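Local coordinates for protein cellulose hydrolase (Bacillus licheniformis, PDB 4YZT) that hydrolyses beta-1,4 linkages inside cellulose chains as a tri-modular family 5 endoglucanase, here holding cellotetraose in its cleft, at residues Val75-His80 with His116-Leu121; Leu463-Gly468 with Thr485-Tyr490. All blocks are in the same frame, centred on the assembly; numbering follows the deposited sequence.

Contact 1 of 2, residues Val75-His80 with His116-Leu121. With BGC (beta-D-glucopyranose), chain B; BGC (beta-D-glucopyranose), chain C.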
loop_
_atom_site.group_PDB
_atom_site.type_symbol
_atom_site.label_atom_id
_atom_site.label_comp_id
_atom_site.label_asym_id
_atom_site.label_seq_id
_atom_site.Cartn_x
_atom_site.Cartn_y
_atom_site.Cartn_z
ATOM N N VAL A 75 10.034 12.910 -4.778
ATOM C CA VAL A 75 10.514 14.213 -4.314
ATOM C C VAL A 75 9.557 15.318 -4.754
ATOM O O VAL A 75 9.223 15.442 -5.941
ATOM C CB VAL A 75 11.919 14.531 -4.841
ATOM C CG1 VAL A 75 12.343 15.930 -4.400
ATOM C CG2 VAL A 75 12.923 13.480 -4.373
ATOM N N THR A 76 9.103 16.103 -3.787
ATOM C CA THR A 76 8.293 17.267 -4.080
ATOM C C THR A 76 9.208 18.483 -4.043
ATOM O O THR A 76 9.793 18.801 -3.002
ATOM C CB THR A 76 7.124 17.391 -3.090
ATOM O OG1 THR A 76 6.297 16.222 -3.207
ATOM C CG2 THR A 76 6.288 18.645 -3.375
ATOM N N TRP A 77 9.359 19.143 -5.189
ATOM C CA TRP A 77 10.344 20.216 -5.330
ATOM C C TRP A 77 9.793 21.591 -4.952
ATOM O O TRP A 77 10.559 22.490 -4.585
ATOM C CB TRP A 77 10.891 20.236 -6.777
ATOM C CG TRP A 77 11.584 18.922 -7.141
ATOM C CD1 TRP A 77 10.986 17.780 -7.605
ATOM C CD2 TRP A 77 12.982 18.625 -7.038
ATOM N NE1 TRP A 77 11.928 16.794 -7.790
ATOM C CE2 TRP A 77 13.160 17.285 -7.449
ATOM C CE3 TRP A 77 14.099 19.354 -6.624
ATOM C CZ2 TRP A 77 14.413 16.671 -7.479
ATOM C CZ3 TRP A 77 15.341 18.744 -6.654
ATOM C CH2 TRP A 77 15.489 17.418 -7.082
ATOM N N ASP A 78 8.469 21.720 -5.030
ATOM C CA ASP A 78 7.711 22.979 -4.856
ATOM C C ASP A 78 8.328 24.086 -3.981
ATOM O O ASP A 78 8.729 25.141 -4.487
ATOM C CB ASP A 78 6.324 22.626 -4.299
ATOM C CG ASP A 78 5.404 23.832 -4.180
ATOM O OD1 ASP A 78 5.267 24.586 -5.169
ATOM O OD2 ASP A 78 4.805 24.013 -3.094
ATOM N N SER A 79 8.416 23.866 -2.674
ATOM C CA SER A 79 8.822 24.948 -1.775
ATOM C C SER A 79 10.300 25.293 -1.938
ATOM O O SER A 79 10.764 26.316 -1.425
ATOM C CB SER A 79 8.531 24.589 -0.311
ATOM O OG SER A 79 9.530 23.741 0.235
ATOM N N HIS A 80 11.028 24.452 -2.665
ATOM C CA HIS A 80 12.465 24.641 -2.842
ATOM C C HIS A 80 12.818 25.256 -4.199
ATOM O O HIS A 80 13.996 25.414 -4.525
ATOM C CB HIS A 80 13.185 23.293 -2.666
ATOM C CG HIS A 80 12.662 22.477 -1.521
ATOM N ND1 HIS A 80 11.733 21.469 -1.682
ATOM C CD2 HIS A 80 12.928 22.535 -0.195
ATOM C CE1 HIS A 80 11.455 20.937 -0.503
ATOM N NE2 HIS A 80 12.170 21.564 0.414
ATOM N N HIS A 116 7.178 14.823 -7.689
ATOM C CA HIS A 116 6.014 14.180 -7.102
ATOM C C HIS A 116 4.812 15.122 -6.908
ATOM O O HIS A 116 4.054 15.369 -7.862
ATOM C CB HIS A 116 6.413 13.499 -5.774
ATOM C CG HIS A 116 5.545 12.325 -5.420
ATOM N ND1 HIS A 116 5.637 11.108 -6.066
ATOM C CD2 HIS A 116 4.535 12.199 -4.526
ATOM C CE1 HIS A 116 4.748 10.275 -5.558
ATOM N NE2 HIS A 116 4.067 10.912 -4.617
ATOM N N HIS A 117 4.623 15.663 -5.703
ATOM C CA HIS A 117 3.379 16.397 -5.431
ATOM C C HIS A 117 3.321 17.781 -6.072
ATOM O O HIS A 117 2.279 18.448 -6.025
ATOM C CB HIS A 117 3.137 16.495 -3.930
ATOM C CG HIS A 117 2.696 15.197 -3.322
ATOM N ND1 HIS A 117 1.820 14.345 -3.957
ATOM C CD2 HIS A 117 3.027 14.600 -2.152
ATOM C CE1 HIS A 117 1.623 13.276 -3.199
ATOM N NE2 HIS A 117 2.346 13.407 -2.103
ATOM N N ASP A 118 4.415 18.195 -6.712
ATOM C CA ASP A 118 4.359 19.312 -7.650
ATOM C C ASP A 118 3.211 19.153 -8.651
ATOM O O ASP A 118 2.655 20.148 -9.130
ATOM C CB ASP A 118 5.676 19.427 -8.402
ATOM C CG ASP A 118 6.851 19.517 -7.470
ATOM O OD1 ASP A 118 7.376 18.444 -7.072
ATOM O OD2 ASP A 118 7.223 20.658 -7.133
ATOM N N SER A 119 2.857 17.904 -8.953
ATOM C CA SER A 119 1.790 17.609 -9.918
ATOM C C SER A 119 0.507 18.404 -9.630
ATOM O O SER A 119 -0.075 19.003 -10.538
ATOM C CB SER A 119 1.474 16.108 -9.930
ATOM O OG SER A 119 0.931 15.696 -8.679
ATOM N N TRP A 120 0.083 18.436 -8.367
ATOM C CA TRP A 120 -1.129 19.177 -8.026
ATOM C C TRP A 120 -0.826 20.499 -7.327
ATOM O O TRP A 120 -1.661 21.396 -7.315
ATOM C CB TRP A 120 -2.069 18.318 -7.163
ATOM C CG TRP A 120 -1.445 17.718 -5.948
ATOM C CD1 TRP A 120 -0.858 16.485 -5.854
ATOM C CD2 TRP A 120 -1.352 18.310 -4.637
ATOM N NE1 TRP A 120 -0.396 16.281 -4.569
ATOM C CE2 TRP A 120 -0.682 17.379 -3.807
ATOM C CE3 TRP A 120 -1.747 19.537 -4.093
ATOM C CZ2 TRP A 120 -0.411 17.635 -2.457
ATOM C CZ3 TRP A 120 -1.478 19.788 -2.742
ATOM C CH2 TRP A 120 -0.823 18.838 -1.945
ATOM N N LEU A 121 0.370 20.637 -6.757
ATOM C CA LEU A 121 0.732 21.916 -6.158
ATOM C C LEU A 121 0.844 23.040 -7.212
ATOM O O LEU A 121 0.402 24.167 -6.967
ATOM C CB LEU A 121 2.038 21.792 -5.369
ATOM C CG LEU A 121 1.918 21.043 -4.032
ATOM C CD1 LEU A 121 3.288 20.606 -3.555
ATOM C CD2 LEU A 121 1.219 21.906 -2.981
HETATM C C2 BGC B . 0.263 9.073 -4.819
HETATM C C3 BGC B . 0.761 8.866 -3.432
HETATM C C4 BGC B . -0.335 8.621 -2.493
HETATM C C5 BGC B . -1.133 7.408 -2.972
HETATM C C6 BGC B . -2.247 6.951 -2.069
HETATM C C1 BGC B . -0.544 7.838 -5.115
HETATM O O1 BGC B . -0.819 7.581 -6.459
HETATM O O2 BGC B . 1.355 9.123 -5.791
HETATM O O3 BGC B . 1.637 9.988 -2.970
HETATM O O4 BGC B . 0.237 8.406 -1.153
HETATM O O5 BGC B . -1.711 7.758 -4.269
HETATM O O6 BGC B . -3.233 7.971 -2.067
HETATM C C2 BGC C . -0.005 8.749 1.197
HETATM C C3 BGC C . -0.690 9.567 2.246
HETATM C C4 BGC C . -0.474 11.027 1.994
HETATM C C5 BGC C . -0.931 11.405 0.597
HETATM C C6 BGC C . -0.652 12.864 0.346
HETATM C C1 BGC C . -0.468 9.151 -0.180
HETATM O O2 BGC C . -0.239 7.336 1.389
HETATM O O3 BGC C . -0.200 9.159 3.560
HETATM O O4 BGC C . -1.214 11.892 2.941
HETATM O O5 BGC C . -0.255 10.596 -0.439
HETATM O O6 BGC C . -1.260 13.277 -0.876
#
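Asp118, at the start of helix 118-123, turns its carboxylate back onto the backbone N-H groups of Trp77 and Asp78, in the loop that follows barrel strand 70-73. Its chi1 of -54° sets CG beside its own backbone N. OD1 takes Trp77 N on its syn lone pair at 2.8 Å, nearly straight at 165°. OD2 reaches Asp78 N in a weak, bent bond and also accepts from Trp122 NE1 on the same helix. The Trp77 indole presents an edge to OD1, its plane 34° from that of the carboxylate, while NE1 is held by Asn114 O. Thr76 works both ways: OG1 accepts His117 N at 3.1 Å and is also hydrogen-bonded to Asp42 O, whereas the Thr76 and Leu121 side chains cross at about a right angle, CG2 3.6 Å from CD1. His116 N bonds Val75 O at 2.8 Å, the donor standing above the carbonyl plane. CD2 of His116 sits over the centre of the His117 ring, and His116 NE2 meets O3 of the chain B glucose in the ring plane, 3.1 Å away; His117 CE1 approaches the same O3 obliquely at 3.3 Å. The chemistry is thus divided: Asp118 holds the 75-80 loop, while Thr76 OG1 and Val75 O hold the His116-His117 backbone, whose imidazoles face the glucan in this TIM-barrel cleft.

Contact 2 of 2, residues Leu463-Gly468 with Thr485-Tyr490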
loop_
_atom_site.group_PDB
_atom_site.type_symbol
_atom_site.label_atom_id
_atom_site.label_comp_id
_atom_site.label_asym_id
_atom_site.label_seq_id
_atom_site.Cartn_x
_atom_site.Cartn_y
_atom_site.Cartn_z
ATOM N N LEU A 463 -10.923 -4.243 15.479
ATOM C CA LEU A 463 -11.863 -3.461 14.676
ATOM C C LEU A 463 -11.777 -3.844 13.194
ATOM O O LEU A 463 -10.679 -3.954 12.634
ATOM C CB LEU A 463 -11.593 -1.969 14.840
ATOM C CG LEU A 463 -12.513 -1.031 14.056
ATOM C CD1 LEU A 463 -13.969 -1.194 14.501
ATOM C CD2 LEU A 463 -12.027 0.396 14.239
ATOM N N ALA A 464 -12.937 -4.062 12.576
ATOM C CA ALA A 464 -13.013 -4.408 11.160
ATOM C C ALA A 464 -13.553 -3.253 10.312
ATOM O O ALA A 464 -12.895 -2.791 9.370
ATOM C CB ALA A 464 -13.877 -5.632 10.980
ATOM N N THR A 465 -14.760 -2.794 10.650
ATOM C CA THR A 465 -15.357 -1.650 9.969
ATOM C C THR A 465 -16.442 -1.032 10.866
ATOM O O THR A 465 -16.714 -1.530 11.957
ATOM C CB THR A 465 -15.943 -2.056 8.586
ATOM O OG1 THR A 465 -16.417 -0.886 7.896
ATOM C CG2 THR A 465 -17.083 -3.034 8.746
ATOM N N VAL A 466 -17.041 0.065 10.424
ATOM C CA VAL A 466 -18.075 0.731 11.205
ATOM C C VAL A 466 -19.191 1.196 10.266
ATOM O O VAL A 466 -18.897 1.672 9.178
ATOM C CB VAL A 466 -17.528 1.971 11.968
ATOM C CG1 VAL A 466 -18.577 2.491 12.965
ATOM C CG2 VAL A 466 -16.220 1.661 12.674
ATOM N N LYS A 467 -20.455 1.069 10.680
ATOM C CA LYS A 467 -21.553 1.712 9.953
ATOM C C LYS A 467 -22.292 2.657 10.899
ATOM O O LYS A 467 -22.247 2.491 12.132
ATOM C CB LYS A 467 -22.517 0.687 9.346
ATOM C CG LYS A 467 -23.181 -0.247 10.363
ATOM C CD LYS A 467 -24.362 -1.003 9.753
ATOM C CE LYS A 467 -24.899 -2.078 10.700
ATOM N NZ LYS A 467 -26.010 -2.859 10.071
ATOM N N GLY A 468 -22.961 3.648 10.318
ATOM C CA GLY A 468 -23.685 4.637 11.091
ATOM C C GLY A 468 -25.012 4.953 10.440
ATOM O O GLY A 468 -25.073 5.201 9.238
ATOM N N THR A 485 -24.962 3.570 1.171
ATOM C CA THR A 485 -24.449 2.707 2.235
ATOM C C THR A 485 -24.272 3.463 3.542
ATOM O O THR A 485 -23.938 4.651 3.537
ATOM C CB THR A 485 -23.088 2.057 1.846
ATOM O OG1 THR A 485 -22.631 1.219 2.915
ATOM C CG2 THR A 485 -22.000 3.120 1.585
ATOM N N PRO A 486 -24.505 2.774 4.674
ATOM C CA PRO A 486 -24.255 3.369 5.990
ATOM C C PRO A 486 -22.830 3.124 6.435
ATOM O O PRO A 486 -22.405 3.647 7.473
ATOM C CB PRO A 486 -25.254 2.638 6.885
ATOM C CG PRO A 486 -25.269 1.244 6.293
ATOM C CD PRO A 486 -25.185 1.467 4.789
ATOM N N TYR A 487 -22.082 2.345 5.660
ATOM C CA TYR A 487 -20.726 1.992 6.086
ATOM C C TYR A 487 -19.771 3.159 5.877
ATOM O O TYR A 487 -19.809 3.849 4.855
ATOM C CB TYR A 487 -20.235 0.727 5.373
ATOM C CG TYR A 487 -20.813 -0.515 6.026
ATOM C CD1 TYR A 487 -21.996 -1.063 5.582
ATOM C CD2 TYR A 487 -20.192 -1.093 7.129
ATOM C CE1 TYR A 487 -22.544 -2.171 6.187
ATOM C CE2 TYR A 487 -20.726 -2.204 7.743
ATOM C CZ TYR A 487 -21.897 -2.740 7.272
ATOM O OH TYR A 487 -22.435 -3.851 7.876
ATOM N N LEU A 488 -18.943 3.386 6.893
ATOM C CA LEU A 488 -17.977 4.477 6.929
ATOM C C LEU A 488 -16.619 4.055 6.353
ATOM O O LEU A 488 -16.409 2.882 6.018
ATOM C CB LEU A 488 -17.799 4.975 8.371
ATOM C CG LEU A 488 -19.081 5.351 9.140
ATOM C CD1 LEU A 488 -18.724 5.786 10.553
ATOM C CD2 LEU A 488 -19.823 6.466 8.428
ATOM N N ASN A 489 -15.690 5.005 6.267
ATOM C CA ASN A 489 -14.382 4.752 5.655
ATOM C C ASN A 489 -13.244 4.809 6.665
ATOM O O ASN A 489 -13.134 5.756 7.444
ATOM C CB ASN A 489 -14.107 5.758 4.537
ATOM C CG ASN A 489 -15.060 5.615 3.347
ATOM O OD1 ASN A 489 -15.755 4.617 3.202
ATOM N ND2 ASN A 489 -15.068 6.622 2.480
ATOM N N TYR A 490 -12.387 3.792 6.646
ATOM C CA TYR A 490 -11.222 3.752 7.533
ATOM C C TYR A 490 -10.389 5.038 7.499
ATOM O O TYR A 490 -10.177 5.625 6.435
ATOM C CB TYR A 490 -10.334 2.565 7.173
ATOM C CG TYR A 490 -9.014 2.541 7.924
ATOM C CD1 TYR A 490 -8.970 2.258 9.285
ATOM C CD2 TYR A 490 -7.815 2.808 7.271
ATOM C CE1 TYR A 490 -7.764 2.233 9.977
ATOM C CE2 TYR A 490 -6.604 2.783 7.956
ATOM C CZ TYR A 490 -6.590 2.497 9.310
ATOM O OH TYR A 490 -5.393 2.474 9.997
HETATM O O HOH W 1 -15.027 0.516 6.009
HETATM O O HOH W 2 -25.197 -4.124 7.852
#
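Lys467 and Tyr487 face each other in a single beta bridge, where strand 462-470, an outermost strand of its mixed sheet, is met by the otherwise irregular segment 485-490. The tight part is the backbone bridge and the lysine-tyrosine stack over it. Leu488 N points at Val466 O across 2.9 Å with a nearly linear N-H (175°), and Gly468 N reaches Pro486 O over the same distance, tilted from the carbonyl plane. Lys467 CA also brings its hydrogen to Pro486 O. The stack is a CH-pi contact: Lys467 CB stands above the centre of the Tyr487 ring, 3.7 Å from the centroid, while CG2 of Thr465 comes within 3.9 Å of Tyr487 CE2. Val466 CG1 and Leu488 CD1 touch more lightly, beside Phe494. An internal water joins Thr465 OG1 to Leu488 O.

The partly exposed side is looser. Lys467 CG sits between its backbone N and carbonyl carbon (chi1 59°), and the extended chain beyond runs past the phenol, CD 3.9 Å from Tyr487 OH. The hydroxyl is hydrogen-bonded to Glu520 on strand 515-522. Here a second water accepts from Lys467 NZ at 2.7 Å and donates to Tyr487 OH at 2.8 Å.

In the fold
Contact 1 belongs to the catalytic TIM barrel, contact 2 to the C-terminal part of the chain, and in sequence the first closes before the second opens. Their centres are 33 Å apart and their nearest atoms about 17 Å, with no touch between them. Contact 1 supplies His116 and His117 to the glycan pocket, where Asn39, Asn161, Glu271, Trp304 and Asn306 also bond the sugar. Contact 2 contributes none of the residues that line this pocket, yet it leans on the barrel: Ala464 O and Leu463 O bond Asn233 and Asn278, and Asn489 OD1 bonds Trp235 N. These hydrogen bonds join the C-terminal part to loops of the catalytic module.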